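PDB 5UGZ: putative thioesterase from Escherichia coli, which is a type II thioesterase of the colibactin NRPS/PKS pathway that releases biosynthetic intermediates, probably by hydrolysing their thioesters. Local coordinates for residues D91-F105 against D117-P130. Sequence-based numbering, arbitrary orientation.
Sequences DYAIFGHSLGGIMAF and DMPCALFFSGCRPP
H97 and S125 face each other through matching torsions: CG of H97 (chi1 -171°) and OG of S125 (chi1 -173°) both lie anti to their own backbone N, which brings ND1 and OG into a hydrogen bond of 3.0 Å, the hydroxyl at the imidazole edge and in its plane. CB of S125 also packs on CZ of F95, while the F95 and F123 side chains cross at about a right angle, CD2 of F95 meeting CB of F123. Beneath these side chains, strands 91-97 and 121-125 run parallel. I94 O receives F123 N, G96 N reaches F123 O, G96 O receives S125 N, and S98 N closes the ladder on S125 O at 2.8 Å.

S98, with positive phi (57°), makes the sharp turn into helix 99-113; together with G96 and G100 it fits the nucleophile elbow of alpha/beta-hydrolases, S98 being the probable nucleophile. SG of C127 packs against the backbone of G101 and I102. Farther along the helix, CG of P130 sits 3.9 Å above the centre of the F105 ring, and the F124 ring lies against A104 and F105. At the other end, CA of P119 makes a CH-pi contact over one face of the Y92 ring, offset toward its rim, and Y92 OH donates to D117 O at 2.8 Å.

The contact joins the two strands and the start of the helix of the beta-alpha-beta unit 91-97, 99-113, 121-125, at the middle of the parallel sheet, with strand 24-29 beside 91-97, strand 198-203 beside 121-125, and helix 237-240 packed over F95, H97 and S125.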
loop_
_atom_site.group_PDB
_atom_site.type_symbol
_atom_site.label_atom_id
_atom_site.label_comp_id
_atom_site.label_asym_id
_atom_site.label_seq_id
_atom_site.Cartn_x
_atom_site.Cartn_y
_atom_site.Cartn_z
ATOM N N ASP A 91 -7.029 -6.040 -17.989
ATOM C CA ASP A 91 -6.319 -4.896 -17.429
ATOM C C ASP A 91 -6.428 -4.853 -15.912
ATOM O O ASP A 91 -7.454 -5.202 -15.331
ATOM C CB ASP A 91 -6.880 -3.592 -17.985
ATOM C CG ASP A 91 -6.904 -3.575 -19.486
ATOM O OD1 ASP A 91 -5.821 -3.449 -20.101
ATOM O OD2 ASP A 91 -8.006 -3.697 -20.052
ATOM N N TYR A 92 -5.379 -4.357 -15.268
ATOM C CA TYR A 92 -5.426 -4.195 -13.820
ATOM C C TYR A 92 -4.408 -3.149 -13.382
ATOM O O TYR A 92 -3.445 -2.848 -14.093
ATOM C CB TYR A 92 -5.188 -5.539 -13.110
ATOM C CG TYR A 92 -3.767 -6.048 -13.197
ATOM C CD1 TYR A 92 -2.850 -5.755 -12.202
ATOM C CD2 TYR A 92 -3.345 -6.817 -14.270
ATOM C CE1 TYR A 92 -1.577 -6.199 -12.269
ATOM C CE2 TYR A 92 -2.039 -7.265 -14.356
ATOM C CZ TYR A 92 -1.160 -6.952 -13.342
ATOM O OH TYR A 92 0.149 -7.393 -13.376
ATOM N N ALA A 93 -4.657 -2.582 -12.207
ATOM C CA ALA A 93 -3.747 -1.666 -11.537
ATOM C C ALA A 93 -3.575 -2.143 -10.106
ATOM O O ALA A 93 -4.300 -3.018 -9.645
ATOM C CB ALA A 93 -4.271 -0.229 -11.552
ATOM N N ILE A 94 -2.611 -1.559 -9.396
ATOM C CA ILE A 94 -2.352 -1.884 -8.000
ATOM C C ILE A 94 -2.131 -0.598 -7.222
ATOM O O ILE A 94 -1.314 0.237 -7.619
ATOM C CB ILE A 94 -1.141 -2.815 -7.831
ATOM C CG1 ILE A 94 -1.214 -3.927 -8.886
ATOM C CG2 ILE A 94 -1.084 -3.342 -6.378
ATOM C CD1 ILE A 94 -0.132 -4.960 -8.800
ATOM N N PHE A 95 -2.865 -0.440 -6.121
ATOM C CA PHE A 95 -2.708 0.671 -5.203
ATOM C C PHE A 95 -2.329 0.100 -3.845
ATOM O O PHE A 95 -2.910 -0.893 -3.408
ATOM C CB PHE A 95 -4.017 1.500 -5.098
ATOM C CG PHE A 95 -3.947 2.632 -4.112
ATOM C CD1 PHE A 95 -4.061 2.395 -2.743
ATOM C CD2 PHE A 95 -3.759 3.937 -4.546
ATOM C CE1 PHE A 95 -3.983 3.433 -1.818
ATOM C CE2 PHE A 95 -3.688 4.990 -3.620
ATOM C CZ PHE A 95 -3.799 4.729 -2.255
ATOM N N GLY A 96 -1.358 0.720 -3.187
ATOM C CA GLY A 96 -1.018 0.359 -1.819
ATOM C C GLY A 96 -0.582 1.596 -1.076
ATOM O O GLY A 96 0.006 2.503 -1.661
ATOM N N HIS A 97 -0.898 1.651 0.220
ATOM C CA HIS A 97 -0.491 2.753 1.089
ATOM C C HIS A 97 0.551 2.249 2.078
ATOM O O HIS A 97 0.358 1.209 2.720
ATOM C CB HIS A 97 -1.679 3.368 1.843
ATOM C CG HIS A 97 -1.340 4.635 2.585
ATOM N ND1 HIS A 97 -1.323 5.876 1.984
ATOM C CD2 HIS A 97 -0.985 4.846 3.875
ATOM C CE1 HIS A 97 -0.986 6.795 2.871
ATOM N NE2 HIS A 97 -0.773 6.194 4.026
ATOM N N SER A 98 1.662 2.976 2.176
ATOM C CA SER A 98 2.743 2.704 3.138
ATOM C C SER A 98 3.267 1.282 2.957
ATOM O O SER A 98 3.805 0.981 1.879
ATOM C CB SER A 98 2.238 3.043 4.533
ATOM O OG SER A 98 3.309 3.589 5.273
ATOM N N LEU A 99 3.180 0.407 3.964
ATOM C CA LEU A 99 3.596 -0.984 3.805
ATOM C C LEU A 99 2.903 -1.629 2.616
ATOM O O LEU A 99 3.502 -2.434 1.893
ATOM C CB LEU A 99 3.288 -1.768 5.086
ATOM C CG LEU A 99 3.463 -3.275 5.031
ATOM C CD1 LEU A 99 4.941 -3.648 4.825
ATOM C CD2 LEU A 99 2.892 -3.903 6.289
ATOM N N GLY A 100 1.633 -1.290 2.406
ATOM C CA GLY A 100 0.922 -1.781 1.249
ATOM C C GLY A 100 1.541 -1.340 -0.052
ATOM O O GLY A 100 1.325 -1.987 -1.081
ATOM N N GLY A 101 2.302 -0.252 -0.035
ATOM C CA GLY A 101 2.977 0.228 -1.230
ATOM C C GLY A 101 4.229 -0.572 -1.524
ATOM O O GLY A 101 4.503 -0.884 -2.682
ATOM N N ILE A 102 4.998 -0.898 -0.476
ATOM C CA ILE A 102 6.141 -1.806 -0.616
ATOM C C ILE A 102 5.669 -3.178 -1.063
ATOM O O ILE A 102 6.284 -3.822 -1.917
ATOM C CB ILE A 102 6.921 -1.908 0.711
ATOM C CG1 ILE A 102 7.653 -0.601 1.043
ATOM C CG2 ILE A 102 7.902 -3.060 0.660
ATOM C CD1 ILE A 102 8.741 -0.206 0.051
ATOM N N MET A 103 4.572 -3.651 -0.479
ATOM C CA MET A 103 4.003 -4.928 -0.882
ATOM C C MET A 103 3.468 -4.871 -2.304
ATOM O O MET A 103 3.632 -5.827 -3.060
ATOM C CB MET A 103 2.912 -5.350 0.108
ATOM C CG MET A 103 3.467 -5.673 1.487
ATOM S SD MET A 103 2.396 -6.612 2.608
ATOM C CE MET A 103 2.147 -8.106 1.671
ATOM N N ALA A 104 2.838 -3.760 -2.692
ATOM C CA ALA A 104 2.419 -3.598 -4.080
ATOM C C ALA A 104 3.608 -3.670 -5.031
ATOM O O ALA A 104 3.526 -4.302 -6.092
ATOM C CB ALA A 104 1.670 -2.283 -4.260
ATOM N N PHE A 105 4.719 -3.028 -4.671
ATOM C CA PHE A 105 5.904 -3.072 -5.517
ATOM C C PHE A 105 6.426 -4.493 -5.664
ATOM O O PHE A 105 6.726 -4.944 -6.773
ATOM C CB PHE A 105 7.000 -2.178 -4.944
ATOM C CG PHE A 105 8.300 -2.281 -5.695
ATOM C CD1 PHE A 105 8.487 -1.594 -6.883
ATOM C CD2 PHE A 105 9.330 -3.075 -5.214
ATOM C CE1 PHE A 105 9.691 -1.701 -7.580
ATOM C CE2 PHE A 105 10.522 -3.188 -5.889
ATOM C CZ PHE A 105 10.708 -2.497 -7.079
ATOM N N ASP A 117 0.695 -10.397 -17.462
ATOM C CA ASP A 117 1.016 -9.160 -18.157
ATOM C C ASP A 117 1.289 -8.037 -17.167
ATOM O O ASP A 117 0.994 -8.133 -15.972
ATOM C CB ASP A 117 -0.112 -8.723 -19.087
ATOM C CG ASP A 117 -0.458 -9.769 -20.121
ATOM O OD1 ASP A 117 0.472 -10.357 -20.730
ATOM O OD2 ASP A 117 -1.672 -9.996 -20.317
ATOM N N MET A 118 1.858 -6.962 -17.705
ATOM C CA MET A 118 2.142 -5.754 -16.942
ATOM C C MET A 118 0.837 -5.061 -16.535
ATOM O O MET A 118 -0.116 -5.037 -17.314
ATOM C CB MET A 118 3.003 -4.821 -17.799
ATOM C CG MET A 118 3.556 -3.575 -17.130
ATOM S SD MET A 118 5.039 -3.763 -16.115
ATOM C CE MET A 118 6.113 -4.722 -17.176
ATOM N N PRO A 119 0.751 -4.510 -15.313
ATOM C CA PRO A 119 -0.398 -3.665 -14.966
ATOM C C PRO A 119 -0.510 -2.449 -15.880
ATOM O O PRO A 119 0.445 -2.067 -16.557
ATOM C CB PRO A 119 -0.102 -3.238 -13.522
ATOM C CG PRO A 119 1.387 -3.471 -13.362
ATOM C CD PRO A 119 1.677 -4.667 -14.177
ATOM N N CYS A 120 -1.708 -1.844 -15.872
ATOM C CA CYS A 120 -1.953 -0.547 -16.519
ATOM C C CYS A 120 -1.120 0.558 -15.891
ATOM O O CYS A 120 -0.528 1.395 -16.593
ATOM C CB CYS A 120 -3.423 -0.132 -16.368
ATOM S SG CYS A 120 -4.643 -1.080 -17.155
ATOM N N ALA A 121 -1.160 0.630 -14.561
ATOM C CA ALA A 121 -0.598 1.695 -13.749
ATOM C C ALA A 121 -0.466 1.172 -12.334
ATOM O O ALA A 121 -1.109 0.193 -11.951
ATOM C CB ALA A 121 -1.473 2.948 -13.751
ATOM N N LEU A 122 0.375 1.852 -11.567
ATOM C CA LEU A 122 0.681 1.507 -10.190
ATOM C C LEU A 122 0.638 2.780 -9.379
ATOM O O LEU A 122 1.123 3.817 -9.834
ATOM C CB LEU A 122 2.073 0.852 -10.040
ATOM C CG LEU A 122 2.276 -0.546 -10.638
ATOM C CD1 LEU A 122 3.754 -0.840 -10.727
ATOM C CD2 LEU A 122 1.581 -1.619 -9.820
ATOM N N PHE A 123 0.069 2.691 -8.176
ATOM C CA PHE A 123 -0.084 3.818 -7.264
ATOM C C PHE A 123 0.610 3.461 -5.962
ATOM O O PHE A 123 0.269 2.455 -5.337
ATOM C CB PHE A 123 -1.565 4.136 -7.017
ATOM C CG PHE A 123 -2.358 4.348 -8.272
ATOM C CD1 PHE A 123 -2.476 5.614 -8.825
ATOM C CD2 PHE A 123 -2.970 3.279 -8.913
ATOM C CE1 PHE A 123 -3.206 5.819 -9.985
ATOM C CE2 PHE A 123 -3.691 3.471 -10.080
ATOM C CZ PHE A 123 -3.805 4.751 -10.619
ATOM N N PHE A 124 1.590 4.260 -5.564
ATOM C CA PHE A 124 2.282 4.072 -4.294
ATOM C C PHE A 124 1.980 5.294 -3.447
ATOM O O PHE A 124 2.488 6.388 -3.715
ATOM C CB PHE A 124 3.785 3.872 -4.475
ATOM C CG PHE A 124 4.136 2.731 -5.394
ATOM C CD1 PHE A 124 3.891 1.419 -5.017
ATOM C CD2 PHE A 124 4.693 2.965 -6.642
ATOM C CE1 PHE A 124 4.201 0.366 -5.863
ATOM C CE2 PHE A 124 4.999 1.908 -7.483
ATOM C CZ PHE A 124 4.751 0.611 -7.088
ATOM N N SER A 125 1.147 5.097 -2.436
ATOM C CA SER A 125 0.671 6.164 -1.580
ATOM C C SER A 125 1.408 6.120 -0.241
ATOM O O SER A 125 1.614 5.045 0.336
ATOM C CB SER A 125 -0.840 6.020 -1.399
ATOM O OG SER A 125 -1.400 7.105 -0.709
ATOM N N GLY A 126 1.822 7.292 0.234
ATOM C CA GLY A 126 2.490 7.382 1.529
ATOM C C GLY A 126 3.646 6.418 1.670
ATOM O O GLY A 126 3.811 5.781 2.719
ATOM N N CYS A 127 4.451 6.289 0.624
ATOM C CA CYS A 127 5.397 5.187 0.505
ATOM C C CYS A 127 6.717 5.735 -0.013
ATOM O O CYS A 127 6.779 6.217 -1.142
ATOM C CB CYS A 127 4.850 4.113 -0.437
ATOM S SG CYS A 127 5.766 2.583 -0.375
ATOM N N ARG A 128 7.762 5.651 0.809
ATOM C CA ARG A 128 9.105 6.014 0.380
ATOM C C ARG A 128 9.616 4.996 -0.641
ATOM O O ARG A 128 9.102 3.876 -0.723
ATOM C CB ARG A 128 10.035 6.105 1.592
ATOM C CG ARG A 128 9.613 7.220 2.582
ATOM C CD ARG A 128 10.407 7.245 3.902
ATOM N NE ARG A 128 11.860 7.356 3.724
ATOM C CZ ARG A 128 12.718 7.696 4.688
ATOM N NH1 ARG A 128 12.284 7.985 5.915
ATOM N NH2 ARG A 128 14.017 7.751 4.421
ATOM N N PRO A 129 10.611 5.364 -1.444
ATOM C CA PRO A 129 11.032 4.480 -2.530
ATOM C C PRO A 129 11.532 3.161 -1.987
ATOM O O PRO A 129 12.118 3.097 -0.889
ATOM C CB PRO A 129 12.149 5.274 -3.223
ATOM C CG PRO A 129 11.913 6.688 -2.828
ATOM C CD PRO A 129 11.380 6.620 -1.430
ATOM N N PRO A 130 11.337 2.066 -2.728
ATOM C CA PRO A 130 11.679 0.752 -2.171
ATOM C C PRO A 130 13.159 0.592 -1.859
ATOM O O PRO A 130 13.500 -0.152 -0.928
ATOM C CB PRO A 130 11.207 -0.225 -3.256
ATOM C CG PRO A 130 11.069 0.585 -4.489
ATOM C CD PRO A 130 10.740 1.968 -4.070
HETATM O O HOH W 1 -2.749 -4.813 -17.370
#